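Local atomic coordinates of DUF1881 domain-containing protein (Neurospora crassa, PDB entry 5Z6D), a protein that is of unknown function but abundant in the perithecia of the fungus, and joins a betagamma-crystallin domain, whose calcium site is apparently inoperative, to an Ig-like domain. Residues Ser94-Asp99 and Ser195-Leu200; Ala104-Ser109 and Met121-Asp126; Gln14-Glu19 and Lys40-Ala45; Thr8-Tyr13 and Ala48-Ile53. The protein carries 1 engineered substitution. All blocks are in the same frame, centred on the assembly; numbering follows the deposited sequence.

Contact 1. Residues Ser94-Asp99 and Ser195-Leu200; sequences SFLFKD and SFEVTL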
# COMPACT_ATOMS: atom_id res chain seq x y z
N SER A 94 0.04 3.85 -2.74
CA SER A 94 1.35 3.65 -2.11
C SER A 94 2.22 4.91 -2.10
O SER A 94 2.18 5.70 -3.04
CB SER A 94 2.09 2.51 -2.79
OG SER A 94 2.36 2.81 -4.15
N PHE A 95 2.98 5.07 -1.03
CA PHE A 95 3.92 6.18 -0.84
C PHE A 95 5.36 5.70 -0.70
O PHE A 95 5.60 4.64 -0.10
CB PHE A 95 3.62 6.96 0.44
CG PHE A 95 2.47 7.91 0.37
CD1 PHE A 95 1.86 8.25 -0.82
CD2 PHE A 95 2.07 8.55 1.55
CE1 PHE A 95 0.81 9.15 -0.83
CE2 PHE A 95 1.02 9.45 1.54
CZ PHE A 95 0.40 9.76 0.36
N LEU A 96 6.31 6.49 -1.20
CA LEU A 96 7.73 6.34 -0.86
C LEU A 96 8.23 7.68 -0.31
O LEU A 96 8.06 8.71 -0.96
CB LEU A 96 8.54 5.89 -2.08
CG LEU A 96 10.00 5.51 -1.84
CD1 LEU A 96 10.08 4.25 -0.99
CD2 LEU A 96 10.71 5.30 -3.17
N PHE A 97 8.84 7.65 0.88
CA PHE A 97 9.20 8.87 1.59
C PHE A 97 10.67 9.23 1.41
O PHE A 97 11.56 8.46 1.78
CB PHE A 97 8.87 8.73 3.08
CG PHE A 97 9.10 9.98 3.89
CD1 PHE A 97 8.77 11.23 3.39
CD2 PHE A 97 9.62 9.90 5.18
CE1 PHE A 97 8.96 12.39 4.16
CE2 PHE A 97 9.82 11.07 5.95
CZ PHE A 97 9.48 12.31 5.44
N LYS A 98 10.91 10.41 0.84
CA LYS A 98 12.26 10.89 0.57
C LYS A 98 12.51 12.18 1.32
O LYS A 98 11.57 12.86 1.76
CB LYS A 98 12.49 11.11 -0.93
CG LYS A 98 12.38 9.83 -1.77
CD LYS A 98 13.33 8.76 -1.28
CE LYS A 98 13.32 7.54 -2.20
NZ LYS A 98 14.05 6.39 -1.58
N ASP A 99 13.78 12.51 1.46
CA ASP A 99 14.22 13.69 2.17
C ASP A 99 15.27 14.41 1.34
O ASP A 99 16.32 13.84 1.02
CB ASP A 99 14.80 13.30 3.53
CG ASP A 99 15.57 14.44 4.17
OD1 ASP A 99 15.17 15.61 3.99
OD2 ASP A 99 16.58 14.16 4.85
N SER A 195 0.64 5.70 -7.14
CA SER A 195 1.84 5.71 -6.31
C SER A 195 2.48 7.09 -6.36
O SER A 195 2.43 7.78 -7.38
CB SER A 195 2.84 4.64 -6.76
OG SER A 195 3.30 4.90 -8.07
N PHE A 196 3.08 7.48 -5.24
CA PHE A 196 3.57 8.84 -5.05
C PHE A 196 4.88 8.82 -4.27
O PHE A 196 4.99 8.13 -3.25
CB PHE A 196 2.53 9.71 -4.33
CG PHE A 196 1.18 9.72 -5.01
CD1 PHE A 196 0.88 10.66 -5.98
CD2 PHE A 196 0.23 8.75 -4.71
CE1 PHE A 196 -0.35 10.66 -6.61
CE2 PHE A 196 -0.99 8.74 -5.34
CZ PHE A 196 -1.29 9.69 -6.29
N GLU A 197 5.85 9.57 -4.76
CA GLU A 197 7.04 9.88 -3.98
C GLU A 197 6.74 11.13 -3.18
O GLU A 197 6.40 12.17 -3.74
CB GLU A 197 8.25 10.07 -4.89
CG GLU A 197 9.56 9.58 -4.32
CD GLU A 197 10.67 9.60 -5.35
OE1 GLU A 197 11.19 10.70 -5.63
OE2 GLU A 197 11.02 8.53 -5.88
N VAL A 198 6.81 11.03 -1.86
CA VAL A 198 6.55 12.18 -1.02
C VAL A 198 7.89 12.62 -0.46
O VAL A 198 8.58 11.83 0.17
CB VAL A 198 5.57 11.85 0.11
CG1 VAL A 198 5.45 13.02 1.10
CG2 VAL A 198 4.20 11.47 -0.49
N THR A 199 8.26 13.88 -0.72
CA THR A 199 9.59 14.36 -0.40
C THR A 199 9.55 15.50 0.63
O THR A 199 8.77 16.45 0.48
CB THR A 199 10.33 14.85 -1.65
OG1 THR A 199 10.47 13.77 -2.58
CG2 THR A 199 11.71 15.37 -1.29
N LEU A 200 10.36 15.38 1.67
CA LEU A 200 10.57 16.47 2.62
C LEU A 200 11.47 17.52 1.98
O LEU A 200 12.65 17.28 1.76
CB LEU A 200 11.18 15.97 3.93
CG LEU A 200 11.31 17.02 5.03
CD1 LEU A 200 9.94 17.41 5.59
CD2 LEU A 200 12.21 16.54 6.15

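Contact 2. Residues Ala104-Ser109 and Met121-Asp126; sequences ADKQYS and MLYSND. Engineered in segment 121-126: Met121 (natural residue Thr).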
# COMPACT_ATOMS: atom_id res chain seq x y z
N ALA A 104 20.23 12.10 7.43
CA ALA A 104 20.67 10.70 7.41
C ALA A 104 19.52 9.80 7.00
O ALA A 104 18.35 10.18 7.08
CB ALA A 104 21.21 10.30 8.78
N ASP A 105 19.84 8.59 6.56
CA ASP A 105 18.82 7.58 6.32
C ASP A 105 17.97 7.39 7.56
O ASP A 105 18.50 7.25 8.67
CB ASP A 105 19.44 6.26 5.91
CG ASP A 105 19.91 6.27 4.49
OD1 ASP A 105 19.91 7.36 3.87
OD2 ASP A 105 20.28 5.18 3.99
N LYS A 106 16.65 7.40 7.36
CA LYS A 106 15.66 7.20 8.41
C LYS A 106 15.67 8.31 9.45
O LYS A 106 15.14 8.13 10.53
CB LYS A 106 15.85 5.84 9.11
CG LYS A 106 15.95 4.65 8.15
CD LYS A 106 15.92 3.31 8.88
CE LYS A 106 14.55 3.04 9.47
NZ LYS A 106 14.43 1.64 9.95
N GLN A 107 16.24 9.46 9.11
CA GLN A 107 16.23 10.57 10.07
C GLN A 107 14.80 11.09 10.27
O GLN A 107 14.44 11.53 11.37
CB GLN A 107 17.13 11.70 9.61
CG GLN A 107 17.11 12.88 10.58
CD GLN A 107 18.16 13.93 10.28
OE1 GLN A 107 19.18 13.65 9.65
NE2 GLN A 107 17.90 15.15 10.73
N TYR A 108 13.99 11.03 9.22
CA TYR A 108 12.62 11.52 9.30
C TYR A 108 11.64 10.39 9.11
O TYR A 108 11.93 9.43 8.40
CB TYR A 108 12.36 12.61 8.25
CG TYR A 108 13.27 13.81 8.43
CD1 TYR A 108 13.00 14.75 9.42
CD2 TYR A 108 14.40 13.99 7.64
CE1 TYR A 108 13.83 15.84 9.61
CE2 TYR A 108 15.24 15.08 7.83
CZ TYR A 108 14.94 16.00 8.81
OH TYR A 108 15.76 17.09 9.01
N SER A 109 10.50 10.50 9.78
CA SER A 109 9.42 9.54 9.57
C SER A 109 8.17 10.25 9.10
O SER A 109 7.90 11.40 9.49
CB SER A 109 9.13 8.74 10.84
OG SER A 109 8.72 9.58 11.92
N MET A 121 4.31 3.49 8.99
CA MET A 121 5.43 4.35 9.34
C MET A 121 6.47 4.25 8.25
O MET A 121 7.12 3.21 8.11
CB MET A 121 6.00 3.94 10.69
CG MET A 121 5.31 4.57 11.86
SD MET A 121 5.90 6.26 12.04
CE MET A 121 7.40 5.99 12.96
N LEU A 122 6.61 5.30 7.46
CA LEU A 122 7.62 5.35 6.40
C LEU A 122 8.83 6.12 6.88
O LEU A 122 8.68 7.13 7.53
CB LEU A 122 7.06 6.00 5.15
CG LEU A 122 5.83 5.33 4.55
CD1 LEU A 122 5.37 6.07 3.32
CD2 LEU A 122 6.17 3.89 4.22
N TYR A 123 10.02 5.64 6.55
CA TYR A 123 11.24 6.35 6.92
C TYR A 123 11.92 6.93 5.70
O TYR A 123 11.85 6.35 4.59
CB TYR A 123 12.19 5.43 7.69
CG TYR A 123 11.59 5.02 9.01
CD1 TYR A 123 11.77 5.80 10.14
CD2 TYR A 123 10.80 3.88 9.10
CE1 TYR A 123 11.18 5.44 11.36
CE2 TYR A 123 10.22 3.51 10.31
CZ TYR A 123 10.42 4.29 11.43
OH TYR A 123 9.83 3.91 12.61
N SER A 124 12.58 8.07 5.89
CA SER A 124 13.12 8.80 4.76
C SER A 124 14.37 8.13 4.18
O SER A 124 15.23 7.64 4.93
CB SER A 124 13.44 10.25 5.17
OG SER A 124 14.29 10.32 6.31
N ASN A 125 14.45 8.12 2.86
CA ASN A 125 15.64 7.64 2.16
C ASN A 125 16.05 6.26 2.67
O ASN A 125 17.23 6.01 2.95
CB ASN A 125 16.78 8.63 2.33
CG ASN A 125 16.45 10.01 1.77
OD1 ASN A 125 15.49 10.18 1.03
ND2 ASN A 125 17.26 11.01 2.14
N ASP A 126 15.06 5.38 2.81
CA ASP A 126 15.22 4.09 3.49
C ASP A 126 15.16 2.94 2.49
O ASP A 126 14.84 1.80 2.83
CB ASP A 126 14.13 3.95 4.56
CG ASP A 126 14.32 2.73 5.45
OD1 ASP A 126 15.46 2.24 5.57
OD2 ASP A 126 13.31 2.25 6.02
O HOH W 1 16.63 11.47 5.43
O HOH W 2 19.67 10.16 3.47

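Contact 3. Residues Gln14-Glu19 and Lys40-Ala45; sequences QKKNFE and KYFSVA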
# COMPACT_ATOMS: atom_id res chain seq x y z
N GLN A 14 -2.04 -24.60 -1.98
CA GLN A 14 -1.10 -25.11 -1.00
C GLN A 14 0.27 -25.43 -1.59
O GLN A 14 1.29 -25.29 -0.91
CB GLN A 14 -1.72 -26.35 -0.34
CG GLN A 14 -0.76 -27.44 0.05
CD GLN A 14 -1.44 -28.80 0.12
OE1 GLN A 14 -2.07 -29.24 -0.84
NE2 GLN A 14 -1.33 -29.45 1.26
N LYS A 15 0.32 -25.86 -2.85
CA LYS A 15 1.60 -26.11 -3.49
C LYS A 15 1.86 -25.12 -4.62
O LYS A 15 0.95 -24.39 -5.03
CB LYS A 15 1.66 -27.54 -4.02
CG LYS A 15 1.01 -28.56 -3.09
CD LYS A 15 1.80 -29.86 -3.06
CE LYS A 15 0.92 -31.04 -2.68
NZ LYS A 15 -0.07 -31.35 -3.74
N LYS A 16 3.10 -25.08 -5.10
CA LYS A 16 3.46 -24.21 -6.22
C LYS A 16 2.81 -24.71 -7.51
O LYS A 16 2.31 -25.83 -7.57
CB LYS A 16 4.98 -24.14 -6.39
CG LYS A 16 5.71 -23.51 -5.22
CD LYS A 16 7.21 -23.54 -5.41
CE LYS A 16 7.91 -22.79 -4.28
NZ LYS A 16 9.37 -22.70 -4.47
N ASN A 17 2.79 -23.86 -8.53
CA ASN A 17 2.25 -24.19 -9.85
C ASN A 17 0.82 -24.72 -9.85
O ASN A 17 0.47 -25.58 -10.66
CB ASN A 17 3.18 -25.20 -10.54
CG ASN A 17 3.05 -25.17 -12.05
OD1 ASN A 17 2.80 -24.12 -12.64
ND2 ASN A 17 3.20 -26.34 -12.68
N PHE A 18 0.00 -24.20 -8.93
CA PHE A 18 -1.45 -24.38 -8.93
C PHE A 18 -1.88 -25.84 -8.72
O PHE A 18 -2.91 -26.27 -9.25
CB PHE A 18 -2.05 -23.85 -10.24
CG PHE A 18 -1.42 -22.57 -10.72
CD1 PHE A 18 -1.69 -21.38 -10.07
CD2 PHE A 18 -0.56 -22.55 -11.81
CE1 PHE A 18 -1.12 -20.19 -10.50
CE2 PHE A 18 0.02 -21.37 -12.25
CZ PHE A 18 -0.27 -20.17 -11.58
N GLU A 19 -1.11 -26.59 -7.95
CA GLU A 19 -1.43 -27.99 -7.75
C GLU A 19 -2.07 -28.19 -6.37
O GLU A 19 -1.85 -27.40 -5.45
CB GLU A 19 -0.19 -28.87 -7.92
CG GLU A 19 0.62 -28.59 -9.21
CD GLU A 19 -0.03 -29.11 -10.49
OE1 GLU A 19 -1.25 -29.39 -10.50
OE2 GLU A 19 0.68 -29.25 -11.52
N LYS A 40 0.19 -21.41 4.44
CA LYS A 40 -0.85 -22.17 3.76
C LYS A 40 -0.62 -22.21 2.25
O LYS A 40 -0.80 -23.25 1.62
CB LYS A 40 -2.24 -21.58 4.05
CG LYS A 40 -2.63 -21.53 5.52
CD LYS A 40 -2.27 -20.19 6.14
CE LYS A 40 -2.50 -20.18 7.65
NZ LYS A 40 -1.88 -18.98 8.28
N TYR A 41 -0.19 -21.08 1.68
CA TYR A 41 -0.28 -20.91 0.23
C TYR A 41 1.04 -20.65 -0.47
O TYR A 41 1.85 -19.83 -0.04
CB TYR A 41 -1.24 -19.77 -0.10
CG TYR A 41 -2.61 -19.99 0.45
CD1 TYR A 41 -3.22 -21.23 0.38
CD2 TYR A 41 -3.31 -18.95 1.05
CE1 TYR A 41 -4.48 -21.44 0.89
CE2 TYR A 41 -4.56 -19.15 1.56
CZ TYR A 41 -5.14 -20.39 1.47
OH TYR A 41 -6.41 -20.59 1.98
N PHE A 42 1.24 -21.37 -1.58
CA PHE A 42 2.45 -21.28 -2.38
C PHE A 42 2.18 -20.80 -3.81
O PHE A 42 3.13 -20.48 -4.55
CB PHE A 42 3.15 -22.64 -2.44
CG PHE A 42 4.12 -22.88 -1.32
CD1 PHE A 42 4.44 -21.88 -0.42
CD2 PHE A 42 4.73 -24.12 -1.18
CE1 PHE A 42 5.34 -22.10 0.60
CE2 PHE A 42 5.63 -24.35 -0.16
CZ PHE A 42 5.94 -23.34 0.73
N SER A 43 0.92 -20.79 -4.24
CA SER A 43 0.65 -20.19 -5.55
C SER A 43 -0.75 -19.61 -5.59
O SER A 43 -1.55 -19.86 -4.69
CB SER A 43 0.86 -21.20 -6.70
OG SER A 43 0.07 -22.38 -6.52
N VAL A 44 -1.05 -18.80 -6.60
CA VAL A 44 -2.38 -18.18 -6.66
C VAL A 44 -2.83 -17.95 -8.11
O VAL A 44 -2.11 -17.36 -8.92
CB VAL A 44 -2.42 -16.85 -5.87
CG1 VAL A 44 -1.40 -15.83 -6.41
CG2 VAL A 44 -3.84 -16.26 -5.86
N ALA A 45 -4.01 -18.47 -8.42
CA ALA A 45 -4.66 -18.20 -9.69
C ALA A 45 -5.58 -17.01 -9.54
O ALA A 45 -6.38 -16.95 -8.60
CB ALA A 45 -5.44 -19.41 -10.17

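Contact 4. Residues Thr8-Tyr13 and Ala48-Ile53; sequences TKVIFY and ASAKVI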
# COMPACT_ATOMS: atom_id res chain seq x y z
N THR A 8 -14.16 -13.26 -11.02
CA THR A 8 -14.20 -12.42 -9.82
C THR A 8 -13.74 -13.22 -8.61
O THR A 8 -14.04 -12.88 -7.47
CB THR A 8 -15.61 -11.86 -9.59
OG1 THR A 8 -16.55 -12.95 -9.53
CG2 THR A 8 -16.00 -10.93 -10.73
N LYS A 9 -13.01 -14.30 -8.86
CA LYS A 9 -12.51 -15.14 -7.79
C LYS A 9 -10.99 -15.27 -7.92
O LYS A 9 -10.44 -14.90 -8.95
CB LYS A 9 -13.18 -16.53 -7.82
CG LYS A 9 -14.52 -16.62 -7.06
CD LYS A 9 -15.61 -15.74 -7.69
CE LYS A 9 -16.70 -15.41 -6.68
NZ LYS A 9 -17.53 -14.24 -7.11
N VAL A 10 -10.35 -15.74 -6.86
CA VAL A 10 -8.95 -16.11 -6.92
C VAL A 10 -8.85 -17.43 -6.18
O VAL A 10 -9.66 -17.71 -5.29
CB VAL A 10 -7.99 -15.04 -6.29
CG1 VAL A 10 -8.18 -13.67 -6.96
CG2 VAL A 10 -8.17 -14.94 -4.78
N ILE A 11 -7.91 -18.28 -6.56
CA ILE A 11 -7.72 -19.51 -5.84
C ILE A 11 -6.31 -19.59 -5.35
O ILE A 11 -5.36 -19.48 -6.13
CB ILE A 11 -8.02 -20.76 -6.71
CG1 ILE A 11 -9.37 -20.62 -7.43
CG2 ILE A 11 -7.98 -22.00 -5.85
CD1 ILE A 11 -9.78 -21.86 -8.20
N PHE A 12 -6.17 -19.78 -4.04
CA PHE A 12 -4.85 -19.97 -3.45
C PHE A 12 -4.56 -21.45 -3.33
O PHE A 12 -5.38 -22.23 -2.89
CB PHE A 12 -4.77 -19.30 -2.09
CG PHE A 12 -4.53 -17.81 -2.17
CD1 PHE A 12 -3.25 -17.31 -2.32
CD2 PHE A 12 -5.59 -16.92 -2.06
CE1 PHE A 12 -3.03 -15.94 -2.38
CE2 PHE A 12 -5.39 -15.55 -2.12
CZ PHE A 12 -4.11 -15.06 -2.27
N TYR A 13 -3.36 -21.84 -3.72
CA TYR A 13 -3.00 -23.23 -3.67
C TYR A 13 -1.90 -23.45 -2.65
O TYR A 13 -0.96 -22.64 -2.49
CB TYR A 13 -2.56 -23.72 -5.05
CG TYR A 13 -3.64 -23.59 -6.13
CD1 TYR A 13 -4.53 -24.64 -6.39
CD2 TYR A 13 -3.75 -22.44 -6.89
CE1 TYR A 13 -5.51 -24.51 -7.37
CE2 TYR A 13 -4.72 -22.29 -7.86
CZ TYR A 13 -5.60 -23.33 -8.11
OH TYR A 13 -6.55 -23.17 -9.09
N ALA A 48 -9.82 -13.11 -14.18
CA ALA A 48 -9.57 -12.04 -15.15
C ALA A 48 -10.03 -10.65 -14.70
O ALA A 48 -9.53 -9.64 -15.21
CB ALA A 48 -10.24 -12.41 -16.47
N SER A 49 -10.98 -10.59 -13.78
CA SER A 49 -11.50 -9.32 -13.31
C SER A 49 -11.15 -9.09 -11.85
O SER A 49 -11.66 -8.17 -11.21
CB SER A 49 -13.01 -9.25 -13.50
OG SER A 49 -13.35 -9.31 -14.88
N ALA A 50 -10.29 -9.96 -11.32
CA ALA A 50 -9.89 -9.89 -9.93
C ALA A 50 -8.44 -9.43 -9.81
O ALA A 50 -7.69 -9.37 -10.79
CB ALA A 50 -10.08 -11.22 -9.25
N LYS A 51 -8.05 -9.14 -8.58
CA LYS A 51 -6.70 -8.72 -8.27
C LYS A 51 -6.53 -8.93 -6.77
O LYS A 51 -7.50 -8.83 -6.02
CB LYS A 51 -6.51 -7.27 -8.69
CG LYS A 51 -5.38 -6.51 -8.07
CD LYS A 51 -5.52 -5.08 -8.56
CE LYS A 51 -4.43 -4.19 -8.09
NZ LYS A 51 -4.54 -2.91 -8.83
N VAL A 52 -5.32 -9.29 -6.33
CA VAL A 52 -5.08 -9.43 -4.90
C VAL A 52 -4.12 -8.36 -4.43
O VAL A 52 -3.06 -8.15 -5.04
CB VAL A 52 -4.48 -10.79 -4.52
CG1 VAL A 52 -4.33 -10.90 -3.00
CG2 VAL A 52 -5.32 -11.93 -5.04
N ILE A 53 -4.49 -7.67 -3.36
CA ILE A 53 -3.54 -6.80 -2.68
C ILE A 53 -3.18 -7.45 -1.36
O ILE A 53 -4.05 -7.68 -0.54
CB ILE A 53 -4.11 -5.39 -2.45
CG1 ILE A 53 -4.46 -4.74 -3.80
CG2 ILE A 53 -3.11 -4.54 -1.66
CD1 ILE A 53 -5.29 -3.46 -3.66

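Contact 1. Residues Ser94-Asp99 and Ser195-Leu200
Ser94-Asp99 and Ser195-Leu200 run side by side as parallel strands, with residues paired one to one from Ser94 with Ser195 to Asp99 with Leu200. Leu96 and Lys98 each use both N and O toward the partner strand, meeting Phe196, Val198 and Leu200 in turn. The bond from Lys98 N to Val198 O (2.8 Å) is the straightest, at 172°.

Followed outward, Phe95 CB lies 4.1 Å from Phe196 O. With CG anti to the carbonyl carbon (chi1 -78°), the ring comes back toward the other strand. Phe95 CD1 and CE1 reach Phe196 CB, CD1 at 3.9 Å, and Phe196 CD2 meets the ring at its edge. Above the ring centre stands Val198 CG2, 3.9 Å from the centroid of Phe95 and 6° off the normal, a well-aimed CH-pi contact that also spans Phe95 CG (4.1 Å) and CD2 (4.2 Å). Phe97 has CG anti to its own N and brings CD1 within 3.3 Å of Val198 O, which sits at the ring edge.

On the other face Lys98 CG packs at 3.8 Å on Glu197 CG, while the ammonium leads away from Glu197 and bonds to Gly127 O.

The pair forms the middle of a mixed sheet in the Ig-like domain, between strands 131-136 and 186-190. Phe95 and Phe97 face Leu122 of strand 120-123, and Phe97 also meets Tyr108 and Leu110 of strand 108-112.

Contact 2. Residues Ala104-Ser109 and Met121-Asp126
The two segments meet antiparallel, Ser109 and Tyr123 forming a non-hydrogen-bonded pair, with Ser124 N giving a bond to Tyr108 O and Lys106 N one to Ser124 O. This is the open end of the beta hairpin of strands 108-112 and 120-123, entered through a type II turn from Ala104 to Gln107. The Lys106 chain, bent at chi3 (69°), folds over one face of the Tyr123 ring. Lys106 CE is 3.6 Å from Tyr123 CG, a CH-pi contact displaced toward the rim, and Lys106 NZ stands 4.6 Å from the ring centroid in a cation-pi approach. Asp126 flanks the same chain, its OD1 3.5 Å from Lys106 CD, and its charge would probably steady the ammonium without a salt bridge. An alanine in place of Tyr123 would remove that aromatic face and would probably let the Lys106 chain move more freely. The engineered Met121 curls its CE to within 3.9 Å of Ser109 CB, whereas Ser109 OG turns to Glu152. One water links Asp105 OD1 to Asn125 ND2, while Asn125 OD1 is bound to Asp99 N. Ser124 OG accepts a hydrogen bond from Tyr108 N at 3.0 Å and donates one to a second water, which donates to Ala104 O.

Contact 3. Residues Gln14-Glu19 and Lys40-Ala45
Ser43 OG points straight into the curl of Gln14-Glu19 and is gripped from two sides. It donates to Lys15 O at 2.7 Å, lying in the plane of that carbonyl, and accepts the N-H of Phe18, with Phe18 N 3.0 Å from Ser43 OG. The hydroxyl occupies the crowded position between its own backbone N and carbonyl carbon (chi1 55°), which aims it at both partners. Phe18 sends its ring alongside the strand that begins at Ser43, edge first: CE1 comes within 3.4 Å of Val44 O, which lies near the ring plane, and CD1 is 4.2 Å from Ala45 CB.

This is the folded hairpin of betagamma-crystallins. Tyr13 and Phe18 stand at the spacing of the two aromatic residues in the family's signature sequence, and in these domains a serine from a later strand characteristically ties the hairpin down, as Ser43 does here. Replacing Ser43 with alanine would remove both hydrogen bonds and would probably loosen the fold of the hairpin around Phe18. Phe42 and Ser43 both face Tyr13, making a classic beta bulge, so that consecutive side chains serve the same loop.

Phe42 projects toward the loop beside Ser43 and rests its CB on the peptide after Lys15, 3.5 Å from Lys15 C. The side chains of Lys16 and Phe42 cross obliquely, with Lys16 CG 3.9 Å from Phe42 CB, and the lysine runs on to a salt bridge with Asp73. At the far end, Gln14 CA approaches Lys40 O at 3.2 Å in a nearly straight CA-H...O contact. Lys40 directly follows Asp39, a calcium-binding residue that holds no ion in this model.

Contact 4. Residues Thr8-Tyr13 and Ala48-Ile53
Strand 9-13 and strand 50-53 belong to different sheets of the betagamma-crystallin domain and face each other across its interior. Their short axes pass 7.0 Å apart with chain directions 53° from one another, and no hydrogen bond joins the two segments. The backbones draw together at one end, where Thr8 CA and Ala50 CA are 5.0 Å apart, and diverge toward Tyr13 and Ile53.

Val10 is the central side chain. Val10 CG1, anti to the carbonyl carbon (chi1 -56°), reaches two partners on alternate residues of the opposite strand, lying 3.9 Å from Ala50 CB and 3.9 Å from Val52 CG2. The short methyl of Ala50 also fits against the main chain, 3.7 Å from Lys9 O. Val52 divides its two branches, with CG2 turned to Val10 and CG1 meeting the edge of the Phe12 ring, where Phe12 CZ is 4.2 Å from Val52 CG1. The ring of Phe12 is further held by a stack with Tyr41 and by Phe83 of strand 82-87, while Val46 and Val85 pack around Val10.

Polar groups keep to the margin. Lys9 heads away from the second strand and bends back, its NZ donating to Thr8 OG1 at 2.9 Å, and Lys51, on the reverse side of its strand, bonds through NZ to Thr90 O. With methyl groups and a ring edge as the meeting surfaces, the two sheets are held together here by hydrophobic burial and close fit; no directional bond between these segments fixes their relative angle, which probably depends in part on side-chain shape.

The four contacts fall into two pairs, one in each domain. Contacts 3 and 4 share the betagamma-crystallin domain, their centres 13 Å apart; strand 9-13 of contact 4 borders the strand starting at Ser43. Contacts 1 and 2 lie in the Ig-like domain, 10 Å between centres, and touch where Asp99 N meets Asn125 OD1 at 2.9 Å, a probable hydrogen bond. Across the domains, contacts 1 and 4 approach to about 9 Å between nearest atoms. The calcium-binding residues, ion-free in this model, belong to the betagamma-crystallin domain: the Asp39 side chain is about 4 Å from that of Lys40 in contact 3, and that of Gln56 about 11 Å from Leu122's in contact 2, across the domain boundary.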